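Long-range contacts in HTH-type transcriptional regulator KdgR (Escherichia coli, PDB 1YSP), which represses transcription of the genes for uptake and breakdown of 2-keto-3-deoxygluconate, and of the Entner-Doudoroff aldolase gene, by binding DNA: residues 24-29 / 138-143; 60-65 / 124-129; 67-72 / 104-109; 89-94 / 113-118. All coordinates share one frame; numbering follows the deposited sequence. Where two conformers were deposited one is given.

Contact 1: residues 24-29 / 138-143; sequences IHLGAL and AGLSIS
Leu-26 and Leu-140 face each other across two antiparallel strands, with Ile-24 and Ile-142 as the next pair on the same face. With CG anti to the backbone N (chi1 -175°), Leu-26 sends CD1 along the seam to Ala-138 CB, at 3.7 Å. Leu-140 CD1 leans the other way, to Ile-24 CG2 at 4.2 Å, and these two side chains lie side by side and point the same way.

The opposite face carries His-25 and Ser-141. Ser-141 OG lies 3.3 Å from His-25 CB, at the edge of the imidazole and near its plane. A water joins the two polar ends: it sits in the ring plane, 3.0 Å from His-25 ND1, and 2.9 Å from Ser-141 OG. His-25 NE2 has a weak bond to Arg-54, and Tyr-36 meets the ring.

The backbones pair His-25 with Ser-141 and Gly-27 with Gly-139, two hydrogen bonds each. The straightest is Ser-141 N to His-25 O, with 169° at the hydrogen. The apolar face is covered by helices 4-20 and 151-172. This is the middle of the antiparallel sheet of a GAF-like fold, here the C-terminal domain of an IclR-family regulator.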
loop_
_atom_site.group_PDB
_atom_site.type_symbol
_atom_site.label_atom_id
_atom_site.label_comp_id
_atom_site.label_asym_id
_atom_site.label_seq_id
_atom_site.Cartn_x
_atom_site.Cartn_y
_atom_site.Cartn_z
ATOM N N ILE A 24 -8.130 1.607 -7.690
ATOM C CA ILE A 24 -7.940 1.773 -6.223
ATOM C C ILE A 24 -8.086 0.416 -5.514
ATOM O O ILE A 24 -9.020 -0.333 -5.787
ATOM C CB ILE A 24 -9.021 2.730 -5.633
ATOM C CG1 ILE A 24 -9.415 3.837 -6.627
ATOM C CG2 ILE A 24 -8.661 3.207 -4.214
ATOM C CD1 ILE A 24 -8.342 4.835 -6.965
ATOM N N HIS A 25 -7.107 0.082 -4.649
ATOM C CA HIS A 25 -7.082 -1.139 -3.849
ATOM C C HIS A 25 -7.058 -0.872 -2.333
ATOM O O HIS A 25 -6.519 0.139 -1.843
ATOM C CB HIS A 25 -5.802 -1.965 -4.169
ATOM C CG HIS A 25 -5.865 -2.676 -5.482
ATOM N ND1 HIS A 25 -5.276 -2.187 -6.625
ATOM C CD2 HIS A 25 -6.478 -3.832 -5.836
ATOM C CE1 HIS A 25 -5.484 -3.028 -7.621
ATOM N NE2 HIS A 25 -6.228 -4.026 -7.174
ATOM N N LEU A 26 -7.623 -1.826 -1.586
ATOM C CA LEU A 26 -7.462 -1.870 -0.128
ATOM C C LEU A 26 -6.885 -3.258 0.172
ATOM O O LEU A 26 -7.447 -4.268 -0.255
ATOM C CB LEU A 26 -8.798 -1.663 0.600
ATOM C CG LEU A 26 -8.658 -1.587 2.118
ATOM C CD1 LEU A 26 -8.049 -0.297 2.594
ATOM C CD2 LEU A 26 -10.087 -1.790 2.739
ATOM N N GLY A 27 -5.757 -3.302 0.884
ATOM C CA GLY A 27 -5.046 -4.566 1.123
ATOM C C GLY A 27 -4.813 -4.790 2.606
ATOM O O GLY A 27 -4.705 -3.866 3.337
ATOM N N ALA A 28 -4.699 -6.035 3.062
ATOM C CA ALA A 28 -4.432 -6.281 4.470
ATOM C C ALA A 28 -3.371 -7.372 4.610
ATOM O O ALA A 28 -3.123 -8.086 3.664
ATOM C CB ALA A 28 -5.756 -6.710 5.183
ATOM N N LEU A 29 -2.785 -7.507 5.801
ATOM C CA LEU A 29 -1.738 -8.503 6.054
ATOM C C LEU A 29 -2.381 -9.881 6.207
ATOM O O LEU A 29 -3.382 -10.039 6.929
ATOM C CB LEU A 29 -0.952 -8.142 7.312
ATOM C CG LEU A 29 0.267 -9.014 7.654
ATOM C CD1 LEU A 29 1.382 -8.893 6.631
ATOM C CD2 LEU A 29 0.746 -8.653 8.999
ATOM N N ALA A 138 -4.561 -1.671 7.284
ATOM C CA ALA A 138 -4.708 -1.879 5.852
ATOM C C ALA A 138 -3.832 -0.859 5.147
ATOM O O ALA A 138 -3.422 0.110 5.739
ATOM C CB ALA A 138 -6.198 -1.720 5.404
ATOM N N GLY A 139 -3.601 -1.077 3.860
ATOM C CA GLY A 139 -3.026 -0.046 3.026
ATOM C C GLY A 139 -4.058 0.286 1.976
ATOM O O GLY A 139 -4.754 -0.587 1.473
ATOM N N LEU A 140 -4.095 1.557 1.607
ATOM C CA LEU A 140 -4.999 2.065 0.588
ATOM C C LEU A 140 -4.141 2.582 -0.581
ATOM O O LEU A 140 -3.295 3.458 -0.359
ATOM C CB LEU A 140 -5.730 3.241 1.210
ATOM C CG LEU A 140 -6.722 3.973 0.255
ATOM C CD1 LEU A 140 -7.827 2.995 -0.135
ATOM C CD2 LEU A 140 -7.330 5.227 0.892
ATOM N N SER A 141 -4.364 2.044 -1.776
ATOM C CA SER A 141 -3.469 2.388 -2.894
ATOM C C SER A 141 -4.178 2.858 -4.151
ATOM O O SER A 141 -5.378 2.619 -4.353
ATOM C CB SER A 141 -2.587 1.189 -3.261
ATOM O OG SER A 141 -3.328 0.212 -4.002
ATOM N N ILE A 142 -3.375 3.426 -5.053
ATOM C CA ILE A 142 -3.765 3.862 -6.380
ATOM C C ILE A 142 -2.756 3.268 -7.396
ATOM O O ILE A 142 -1.565 3.258 -7.140
ATOM C CB ILE A 142 -3.758 5.406 -6.398
ATOM C CG1 ILE A 142 -4.085 6.011 -7.768
ATOM C CG2 ILE A 142 -2.427 5.969 -5.814
ATOM C CD1 ILE A 142 -4.911 7.331 -7.623
ATOM N N SER A 143 -3.248 2.721 -8.497
ATOM C CA SER A 143 -2.385 2.181 -9.561
ATOM C C SER A 143 -1.588 3.200 -10.388
ATOM O O SER A 143 -1.237 4.284 -9.916
ATOM C CB SER A 143 -3.229 1.437 -10.569
ATOM O OG SER A 143 -3.694 2.352 -11.538
HETATM O O HOH W 1 -4.115 0.556 -6.743
#

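Contact 2: residues 60-65 / 124-129; sequences STAIGK and CIAVPV
Ala-62, in the first turn of helix 62-69, comes down on Ala-126 of strand 123-130. Their CA atoms are 5.3 Å apart. No hydrogen bond joins the two segments, so the contact is one of packing. The helix start is fixed from within. Thr-61 is the N-cap, and its OG1 accepts from Gly-64 N at 2.9 Å. The bond is bent, with 136° at the hydrogen. Lys-65 N bonds to Thr-61 O and closes the first backbone turn. A CB on Gly-64 would run into Thr-61 OG1, so the cap is tight at this point.

The side chains that meet are small. Ala-62 CB points toward the strand and Ala-126 CB toward the helix; the two methyls lie alongside each other, 3.6 Å apart. Cys-124 lies on the same strand face, two residues back, and its CB is 4.1 Å from Ala-62 CB. The methyl of Ala-62 thus also lies over the backbone between them, 4.0 Å from Ile-125 C. Ile-63 adds a flank: its CG1 lies anti to the carbonyl carbon (chi1 -73°) and touches Ala-126 CB at 4.0 Å. With methyl against methyl, the helix sits close on the strand.

Ile-125 and Val-127 point away from this helix, to the other side of the sheet, where helix 151-172 covers them. Strand 123-130 therefore lies between two helical layers. Its edges pair with strands 112-115 and 136-142, and Ile-63 also touches Ser-141 of the latter. Lys-65 extends from the helix to Val-102, Leu-103 and Val-106 of helix 96-109.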
loop_
_atom_site.group_PDB
_atom_site.type_symbol
_atom_site.label_atom_id
_atom_site.label_comp_id
_atom_site.label_asym_id
_atom_site.label_seq_id
_atom_site.Cartn_x
_atom_site.Cartn_y
_atom_site.Cartn_z
ATOM N N SER A 60 7.298 -6.191 -2.541
ATOM C CA SER A 60 7.216 -5.638 -3.919
ATOM C C SER A 60 5.897 -4.875 -4.201
ATOM O O SER A 60 5.659 -4.447 -5.377
ATOM C CB SER A 60 7.312 -6.762 -4.947
ATOM O OG SER A 60 6.241 -7.700 -4.787
ATOM N N THR A 61 5.046 -4.754 -3.182
ATOM C CA THR A 61 3.757 -4.042 -3.292
ATOM C C THR A 61 3.808 -2.756 -2.469
ATOM O O THR A 61 4.470 -2.730 -1.440
ATOM C CB THR A 61 2.555 -4.914 -2.823
ATOM O OG1 THR A 61 2.705 -5.296 -1.434
ATOM C CG2 THR A 61 2.440 -6.132 -3.708
ATOM N N ALA A 62 3.128 -1.688 -2.906
ATOM C CA ALA A 62 3.072 -0.462 -2.151
ATOM C C ALA A 62 2.316 -0.717 -0.808
ATOM O O ALA A 62 2.717 -0.228 0.234
ATOM C CB ALA A 62 2.410 0.697 -2.993
ATOM N N ILE A 63 1.266 -1.498 -0.866
ATOM C CA ILE A 63 0.458 -1.813 0.377
ATOM C C ILE A 63 1.297 -2.646 1.366
ATOM O O ILE A 63 1.246 -2.458 2.595
ATOM C CB ILE A 63 -0.867 -2.548 -0.017
ATOM C CG1 ILE A 63 -1.863 -1.542 -0.678
ATOM C CG2 ILE A 63 -1.502 -3.245 1.230
ATOM C CD1 ILE A 63 -3.018 -2.257 -1.450
ATOM N N GLY A 64 2.042 -3.618 0.836
ATOM C CA GLY A 64 2.954 -4.408 1.677
ATOM C C GLY A 64 3.923 -3.516 2.414
ATOM O O GLY A 64 4.122 -3.668 3.625
ATOM N N LYS A 65 4.546 -2.581 1.723
ATOM C CA LYS A 65 5.461 -1.670 2.389
ATOM C C LYS A 65 4.806 -0.877 3.515
ATOM O O LYS A 65 5.395 -0.686 4.593
ATOM C CB LYS A 65 6.126 -0.730 1.433
ATOM C CG LYS A 65 7.061 -1.549 0.454
ATOM C CD LYS A 65 7.789 -0.612 -0.487
ATOM C CE LYS A 65 8.290 -1.447 -1.706
ATOM N NZ LYS A 65 8.887 -0.566 -2.802
ATOM N N CYS A 124 2.403 1.728 -8.377
ATOM C CA CYS A 124 1.363 1.902 -7.349
ATOM C C CYS A 124 1.900 2.787 -6.245
ATOM O O CYS A 124 3.134 2.853 -6.005
ATOM C CB CYS A 124 0.912 0.531 -6.799
ATOM S SG CYS A 124 -0.046 -0.435 -8.011
ATOM N N ILE A 125 1.001 3.544 -5.607
ATOM C CA ILE A 125 1.364 4.391 -4.495
ATOM C C ILE A 125 0.353 4.049 -3.367
ATOM O O ILE A 125 -0.826 3.849 -3.683
ATOM C CB ILE A 125 1.237 5.917 -4.774
ATOM C CG1 ILE A 125 2.029 6.351 -6.047
ATOM C CG2 ILE A 125 1.574 6.728 -3.492
ATOM C CD1 ILE A 125 1.558 7.712 -6.576
ATOM N N ALA A 126 0.815 3.954 -2.110
ATOM C CA ALA A 126 -0.145 3.563 -1.031
ATOM C C ALA A 126 0.128 4.296 0.234
ATOM O O ALA A 126 1.265 4.748 0.454
ATOM C CB ALA A 126 -0.090 2.060 -0.774
ATOM N N VAL A 127 -0.915 4.378 1.097
ATOM C CA VAL A 127 -0.830 5.040 2.361
ATOM C C VAL A 127 -1.430 4.151 3.441
ATOM O O VAL A 127 -2.263 3.317 3.144
ATOM C CB VAL A 127 -1.551 6.453 2.408
ATOM C CG1 VAL A 127 -0.822 7.493 1.454
ATOM C CG2 VAL A 127 -3.040 6.312 2.147
ATOM N N PRO A 128 -0.955 4.320 4.692
ATOM C CA PRO A 128 -1.476 3.495 5.799
ATOM C C PRO A 128 -2.908 3.868 6.256
ATOM O O PRO A 128 -3.232 5.064 6.318
ATOM C CB PRO A 128 -0.466 3.766 6.906
ATOM C CG PRO A 128 0.013 5.210 6.638
ATOM C CD PRO A 128 0.132 5.230 5.122
ATOM N N VAL A 129 -3.694 2.864 6.652
ATOM C CA VAL A 129 -4.999 3.096 7.263
ATOM C C VAL A 129 -4.821 2.538 8.672
ATOM O O VAL A 129 -4.397 1.415 8.836
ATOM C CB VAL A 129 -6.125 2.373 6.499
ATOM C CG1 VAL A 129 -7.453 2.315 7.312
ATOM C CG2 VAL A 129 -6.364 3.053 5.152
#

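Contact 3: residues 67-72 / 104-109; sequences LLAWRD and DQVREQ
Trp-70 and Arg-107 meet in a CH-pi contact. Arg-107 CG sits over one face of the indole, 3.6 Å from the centroid of the five-membered ring and 18° off the normal. Its nearest ring atom is Trp-70 NE1, at 3.4 Å. Arg-107 CG is anti to the backbone N (chi1 -155°) and the chain runs on extended to NE, which carries the guanidinium past the ring. Trp-70 CD1 then lies over the rim of one guanidinium face, the two planes 35° apart.

Apolar packing comes from Val-106. Its CG1 touches both Ala-69 CB, at 3.5 Å, and Trp-70 CZ3, at 4.0 Å. The valine and the indole cross at about a right angle. Arg-107 CD adds to the packing and lies 3.5 Å from Ala-69 O.

The polar part gathers at the end of the arginine. Arg-107 NH1 comes 3.2 Å from Trp-70 O, and a water ties the two: it donates to that carbonyl at 2.7 Å and accepts from the NH1. An alanine in place of Trp-70 would probably leave the aliphatic part of Arg-107 without the flat surface it lies on and set its chain free to turn.

The contact joins the end of helix 62-69 to the last turns of helix 96-109. Trp-70 also touches Pro-128 of strand 123-130, and Val-106 touches Val-66. Asp-104 forms a salt bridge with Arg-73 of helix 73-80, which follows on from Asp-72.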
loop_
_atom_site.group_PDB
_atom_site.type_symbol
_atom_site.label_atom_id
_atom_site.label_comp_id
_atom_site.label_asym_id
_atom_site.label_seq_id
_atom_site.Cartn_x
_atom_site.Cartn_y
_atom_site.Cartn_z
ATOM N N LEU A 67 2.160 -1.707 5.269
ATOM C CA LEU A 67 1.724 -2.645 6.349
ATOM C C LEU A 67 2.873 -3.051 7.273
ATOM O O LEU A 67 2.653 -3.476 8.416
ATOM C CB LEU A 67 1.106 -3.898 5.786
ATOM C CG LEU A 67 -0.299 -3.803 5.204
ATOM C CD1 LEU A 67 -0.546 -4.993 4.271
ATOM C CD2 LEU A 67 -1.347 -3.724 6.342
ATOM N N LEU A 68 4.079 -2.921 6.759
ATOM C CA LEU A 68 5.310 -3.149 7.542
ATOM C C LEU A 68 6.002 -1.946 8.115
ATOM O O LEU A 68 6.673 -2.083 9.159
ATOM C CB LEU A 68 6.351 -3.918 6.682
ATOM C CG LEU A 68 5.897 -5.275 6.134
ATOM C CD1 LEU A 68 7.018 -5.924 5.203
ATOM C CD2 LEU A 68 5.445 -6.307 7.225
ATOM N N ALA A 69 5.947 -0.788 7.433
ATOM C CA ALA A 69 6.800 0.368 7.759
ATOM C C ALA A 69 6.631 0.968 9.161
ATOM O O ALA A 69 7.590 1.470 9.721
ATOM C CB ALA A 69 6.737 1.469 6.687
ATOM N N TRP A 70 5.433 0.920 9.716
ATOM C CA TRP A 70 5.225 1.481 11.067
ATOM C C TRP A 70 5.335 0.413 12.199
ATOM O O TRP A 70 5.121 0.727 13.394
ATOM C CB TRP A 70 3.859 2.201 11.133
ATOM C CG TRP A 70 3.852 3.542 10.418
ATOM C CD1 TRP A 70 4.027 4.764 10.987
ATOM C CD2 TRP A 70 3.704 3.777 8.999
ATOM N NE1 TRP A 70 4.030 5.741 10.018
ATOM C CE2 TRP A 70 3.796 5.164 8.796
ATOM C CE3 TRP A 70 3.498 2.941 7.889
ATOM C CZ2 TRP A 70 3.694 5.747 7.529
ATOM C CZ3 TRP A 70 3.375 3.524 6.621
ATOM C CH2 TRP A 70 3.492 4.916 6.463
ATOM N N ARG A 71 5.654 -0.822 11.826
ATOM C CA ARG A 71 5.639 -1.941 12.774
ATOM C C ARG A 71 6.917 -2.033 13.556
ATOM O O ARG A 71 7.955 -1.516 13.114
ATOM C CB ARG A 71 5.419 -3.275 12.076
ATOM C CG ARG A 71 4.016 -3.604 11.815
ATOM C CD ARG A 71 3.941 -5.074 11.581
ATOM N NE ARG A 71 2.898 -5.399 10.634
ATOM C CZ ARG A 71 1.642 -5.688 10.953
ATOM N NH1 ARG A 71 0.779 -5.958 9.983
ATOM N NH2 ARG A 71 1.236 -5.711 12.221
ATOM N N ASP A 72 6.828 -2.677 14.736
ATOM C CA ASP A 72 8.015 -2.998 15.528
ATOM C C ASP A 72 8.933 -3.769 14.583
ATOM O O ASP A 72 8.497 -4.728 13.939
ATOM C CB ASP A 72 7.638 -3.820 16.786
ATOM C CG ASP A 72 8.869 -4.391 17.543
ATOM O OD1 ASP A 72 9.840 -3.641 17.835
ATOM O OD2 ASP A 72 8.850 -5.608 17.858
ATOM N N ASP A 104 12.187 2.419 6.190
ATOM C CA ASP A 104 12.553 3.676 6.870
ATOM C C ASP A 104 12.052 4.870 6.058
ATOM O O ASP A 104 11.434 5.811 6.615
ATOM C CB ASP A 104 14.073 3.834 7.050
ATOM C CG ASP A 104 14.674 2.897 8.080
ATOM O OD1 ASP A 104 13.973 2.333 8.923
ATOM O OD2 ASP A 104 15.912 2.715 7.999
ATOM N N GLN A 105 12.332 4.864 4.755
ATOM C CA GLN A 105 11.912 5.964 3.887
ATOM C C GLN A 105 10.372 6.028 3.806
ATOM O O GLN A 105 9.793 7.141 3.811
ATOM C CB GLN A 105 12.511 5.816 2.499
ATOM C CG GLN A 105 12.052 6.827 1.490
ATOM C CD GLN A 105 12.616 8.202 1.782
ATOM O OE1 GLN A 105 13.625 8.317 2.497
ATOM N NE2 GLN A 105 11.974 9.249 1.259
ATOM N N VAL A 106 9.727 4.864 3.719
ATOM C CA VAL A 106 8.252 4.839 3.672
ATOM C C VAL A 106 7.668 5.555 4.927
ATOM O O VAL A 106 6.820 6.440 4.805
ATOM C CB VAL A 106 7.719 3.363 3.535
ATOM C CG1 VAL A 106 6.178 3.283 3.724
ATOM C CG2 VAL A 106 8.090 2.782 2.155
ATOM N N ARG A 107 8.121 5.147 6.108
ATOM C CA ARG A 107 7.671 5.788 7.356
ATOM C C ARG A 107 7.943 7.303 7.337
ATOM O O ARG A 107 7.030 8.133 7.626
ATOM C CB ARG A 107 8.243 5.073 8.601
ATOM C CG ARG A 107 7.397 5.239 9.878
ATOM C CD ARG A 107 8.060 4.609 11.128
ATOM N NE ARG A 107 7.595 5.320 12.332
ATOM C CZ ARG A 107 6.930 4.782 13.361
ATOM N NH1 ARG A 107 6.654 3.479 13.408
ATOM N NH2 ARG A 107 6.555 5.562 14.374
ATOM N N GLU A 108 9.147 7.673 6.931
ATOM C CA GLU A 108 9.578 9.074 6.879
ATOM C C GLU A 108 8.684 9.928 5.962
ATOM O O GLU A 108 8.314 11.036 6.330
ATOM C CB GLU A 108 11.034 9.121 6.428
ATOM C CG GLU A 108 11.697 10.443 6.441
ATOM C CD GLU A 108 13.042 10.322 5.804
ATOM O OE1 GLU A 108 13.174 10.770 4.642
ATOM O OE2 GLU A 108 13.931 9.693 6.428
ATOM N N GLN A 109 8.336 9.408 4.784
ATOM C CA GLN A 109 7.589 10.191 3.778
ATOM C C GLN A 109 6.071 10.048 3.873
ATOM O O GLN A 109 5.354 10.857 3.292
ATOM C CB GLN A 109 8.084 9.880 2.363
ATOM C CG GLN A 109 7.689 8.457 1.888
ATOM C CD GLN A 109 8.456 8.037 0.635
ATOM O OE1 GLN A 109 9.357 8.741 0.185
ATOM N NE2 GLN A 109 8.092 6.907 0.064
HETATM O O HOH W 2 4.168 2.771 14.884
#

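Contact 4: residues 89-94 / 113-118; sequences TERTIT and EDNEEQ
Thr-89 OG1 stands between its own backbone N and carbonyl carbon (chi1 71°), which aims it at the chain around Glu-116 and Glu-117. Thr-92 OG1 is anti to the carbonyl carbon (chi1 -47°) and faces the same way. Each hydroxyl donates to one carbonyl: Thr-89 OG1 to Glu-116 O at 2.7 Å, in plane and on a lone pair, and Thr-92 OG1 to Glu-117 O at 2.6 Å, also in plane. The hydroxyls accept as well. Arg-91 N bonds to Thr-89 OG1, an ST turn, and Thr-89 N bonds to Thr-92 OG1 at 2.9 Å. These bonds brace the type I turn from Thr-89 to Thr-92. A valine in place of Thr-89 would probably leave Glu-116 O without this donor and weaken the hold of the turn on the facing loop.

Arg-91 bends at chi3 and lays its guanidinium over the Asn-115 amide, with Asn-115 ND2 over one face and the planes 38° apart. Arg-91 NH2 and Asn-115 ND2 are both donors, so their approach is packing and not a hydrogen bond.

The facing loop is held from within. Asp-114 OD1 accepts from Glu-117 N at 2.7 Å, an Asx motif, and Glu-117 OE2 accepts from Asn-115 N at 2.8 Å. One water joins this OE2 to Arg-91 NH2, and another joins Glu-117 OE1 to Ile-93 N. Glu-117 OE1 also forms a salt bridge with Lys-65. The carboxylate is thus gripped at both oxygens, which is likely to keep it ionised.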
loop_
_atom_site.group_PDB
_atom_site.type_symbol
_atom_site.label_atom_id
_atom_site.label_comp_id
_atom_site.label_asym_id
_atom_site.label_seq_id
_atom_site.Cartn_x
_atom_site.Cartn_y
_atom_site.Cartn_z
ATOM N N THR A 89 11.421 -8.185 -11.354
ATOM C CA THR A 89 11.889 -7.230 -12.301
ATOM C C THR A 89 13.228 -6.750 -11.817
ATOM O O THR A 89 13.667 -7.041 -10.667
ATOM C CB THR A 89 10.936 -5.970 -12.386
ATOM O OG1 THR A 89 11.075 -5.214 -11.184
ATOM C CG2 THR A 89 9.471 -6.345 -12.608
ATOM N N GLU A 90 13.819 -5.927 -12.670
ATOM C CA GLU A 90 15.048 -5.215 -12.393
ATOM C C GLU A 90 15.011 -4.473 -11.035
ATOM O O GLU A 90 16.020 -4.385 -10.304
ATOM C CB GLU A 90 15.278 -4.246 -13.565
ATOM C CG GLU A 90 14.996 -4.882 -14.972
ATOM C CD GLU A 90 13.518 -5.206 -15.259
ATOM O OE1 GLU A 90 12.634 -4.394 -14.934
ATOM O OE2 GLU A 90 13.230 -6.283 -15.814
ATOM N N ARG A 91 13.850 -3.920 -10.697
ATOM C CA ARG A 91 13.736 -3.047 -9.523
ATOM C C ARG A 91 13.281 -3.709 -8.218
ATOM O O ARG A 91 13.274 -3.056 -7.155
ATOM C CB ARG A 91 12.784 -1.875 -9.836
ATOM C CG ARG A 91 13.363 -0.884 -10.850
ATOM C CD ARG A 91 12.454 0.342 -11.010
ATOM N NE ARG A 91 12.464 1.158 -9.788
ATOM C CZ ARG A 91 13.264 2.205 -9.565
ATOM N NH1 ARG A 91 14.131 2.613 -10.493
ATOM N NH2 ARG A 91 13.186 2.865 -8.413
ATOM N N THR A 92 12.898 -4.977 -8.301
ATOM C CA THR A 92 12.393 -5.689 -7.117
ATOM C C THR A 92 13.434 -5.690 -6.010
ATOM O O THR A 92 14.652 -5.933 -6.287
ATOM C CB THR A 92 11.998 -7.151 -7.391
ATOM O OG1 THR A 92 11.204 -7.240 -8.578
ATOM C CG2 THR A 92 11.197 -7.672 -6.154
ATOM N N ILE A 93 12.991 -5.396 -4.771
ATOM C CA ILE A 93 13.841 -5.444 -3.575
ATOM C C ILE A 93 13.810 -6.919 -3.107
ATOM O O ILE A 93 12.729 -7.446 -2.829
ATOM C CB ILE A 93 13.291 -4.532 -2.401
ATOM C CG1 ILE A 93 13.306 -3.045 -2.792
ATOM C CG2 ILE A 93 14.112 -4.781 -1.155
ATOM C CD1 ILE A 93 12.099 -2.254 -2.224
ATOM N N THR A 94 14.968 -7.570 -2.960
ATOM C CA THR A 94 14.944 -9.035 -2.777
ATOM C C THR A 94 15.739 -9.563 -1.587
ATOM O O THR A 94 16.179 -10.740 -1.595
ATOM C CB THR A 94 15.404 -9.766 -4.088
ATOM O OG1 THR A 94 16.682 -9.247 -4.492
ATOM C CG2 THR A 94 14.387 -9.481 -5.217
ATOM N N GLU A 113 5.634 2.823 -2.151
ATOM C CA GLU A 113 5.427 2.724 -3.590
ATOM C C GLU A 113 5.835 1.376 -4.098
ATOM O O GLU A 113 6.634 0.653 -3.444
ATOM C CB GLU A 113 6.258 3.763 -4.345
ATOM C CG GLU A 113 5.822 5.196 -4.332
ATOM C CD GLU A 113 6.780 6.056 -5.213
ATOM O OE1 GLU A 113 7.759 6.661 -4.680
ATOM O OE2 GLU A 113 6.554 6.110 -6.439
ATOM N N ASP A 114 5.307 1.027 -5.270
ATOM C CA ASP A 114 5.767 -0.083 -6.067
ATOM C C ASP A 114 6.082 0.568 -7.399
ATOM O O ASP A 114 5.169 0.884 -8.146
ATOM C CB ASP A 114 4.647 -1.126 -6.245
ATOM C CG ASP A 114 4.895 -2.084 -7.437
ATOM O OD1 ASP A 114 6.033 -2.174 -7.982
ATOM O OD2 ASP A 114 3.964 -2.763 -7.843
ATOM N N ASN A 115 7.356 0.817 -7.655
ATOM C CA ASN A 115 7.798 1.434 -8.892
ATOM C C ASN A 115 8.345 0.360 -9.846
ATOM O O ASN A 115 9.552 0.059 -9.866
ATOM C CB ASN A 115 8.811 2.526 -8.580
ATOM C CG ASN A 115 9.264 3.288 -9.815
ATOM O OD1 ASN A 115 8.673 3.143 -10.880
ATOM N ND2 ASN A 115 10.333 4.069 -9.680
ATOM N N GLU A 116 7.434 -0.253 -10.581
ATOM C CA GLU A 116 7.736 -1.408 -11.455
ATOM C C GLU A 116 8.582 -2.486 -10.763
ATOM O O GLU A 116 9.558 -3.021 -11.336
ATOM C CB GLU A 116 8.429 -0.927 -12.750
ATOM C CG GLU A 116 7.613 0.091 -13.527
ATOM C CD GLU A 116 8.377 0.559 -14.803
ATOM O OE1 GLU A 116 9.232 1.466 -14.706
ATOM O OE2 GLU A 116 8.077 -0.002 -15.859
ATOM N N GLU A 117 8.226 -2.757 -9.506
ATOM C CA GLU A 117 8.849 -3.814 -8.726
ATOM C C GLU A 117 8.162 -5.167 -8.889
ATOM O O GLU A 117 8.797 -6.192 -8.727
ATOM C CB GLU A 117 8.907 -3.379 -7.248
ATOM C CG GLU A 117 9.870 -2.220 -7.016
ATOM C CD GLU A 117 9.568 -1.459 -5.760
ATOM O OE1 GLU A 117 9.540 -2.098 -4.692
ATOM O OE2 GLU A 117 9.262 -0.258 -5.846
ATOM N N GLN A 118 6.862 -5.182 -9.208
ATOM C CA GLN A 118 6.153 -6.439 -9.506
ATOM C C GLN A 118 6.081 -6.749 -10.995
ATOM O O GLN A 118 6.235 -7.906 -11.405
ATOM C CB GLN A 118 4.710 -6.397 -8.990
ATOM C CG GLN A 118 4.533 -6.493 -7.530
ATOM C CD GLN A 118 3.070 -6.758 -7.187
ATOM O OE1 GLN A 118 2.713 -7.860 -6.795
ATOM N NE2 GLN A 118 2.223 -5.747 -7.352
HETATM O O HOH W 3 11.374 -2.939 -13.340
HETATM O O HOH W 4 11.586 1.065 -6.858
HETATM O O HOH W 5 10.437 -4.616 -4.343
#

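From the N terminus, the chain first lays down strand 24-30, whose partner in contact 1 comes 109 residues later. That pairing closes the widest loop, and the other three contacts nest inside it. Contact 2 closes the next, setting helix 62-69 on strand 123-130, the neighbour of strand 136-142 in the sheet. Contacts 3 and 4 both lie within that loop and cross: 67-72, 89-94, 104-109 and 113-118 alternate. Contact 3 joins helix 62-69 to helix 96-109, and contact 4 ties the loop before helix 96-109 to edge strand 112-115 and what follows. The salt bridge of Lys-65 with Glu-117 links contacts 2 and 4.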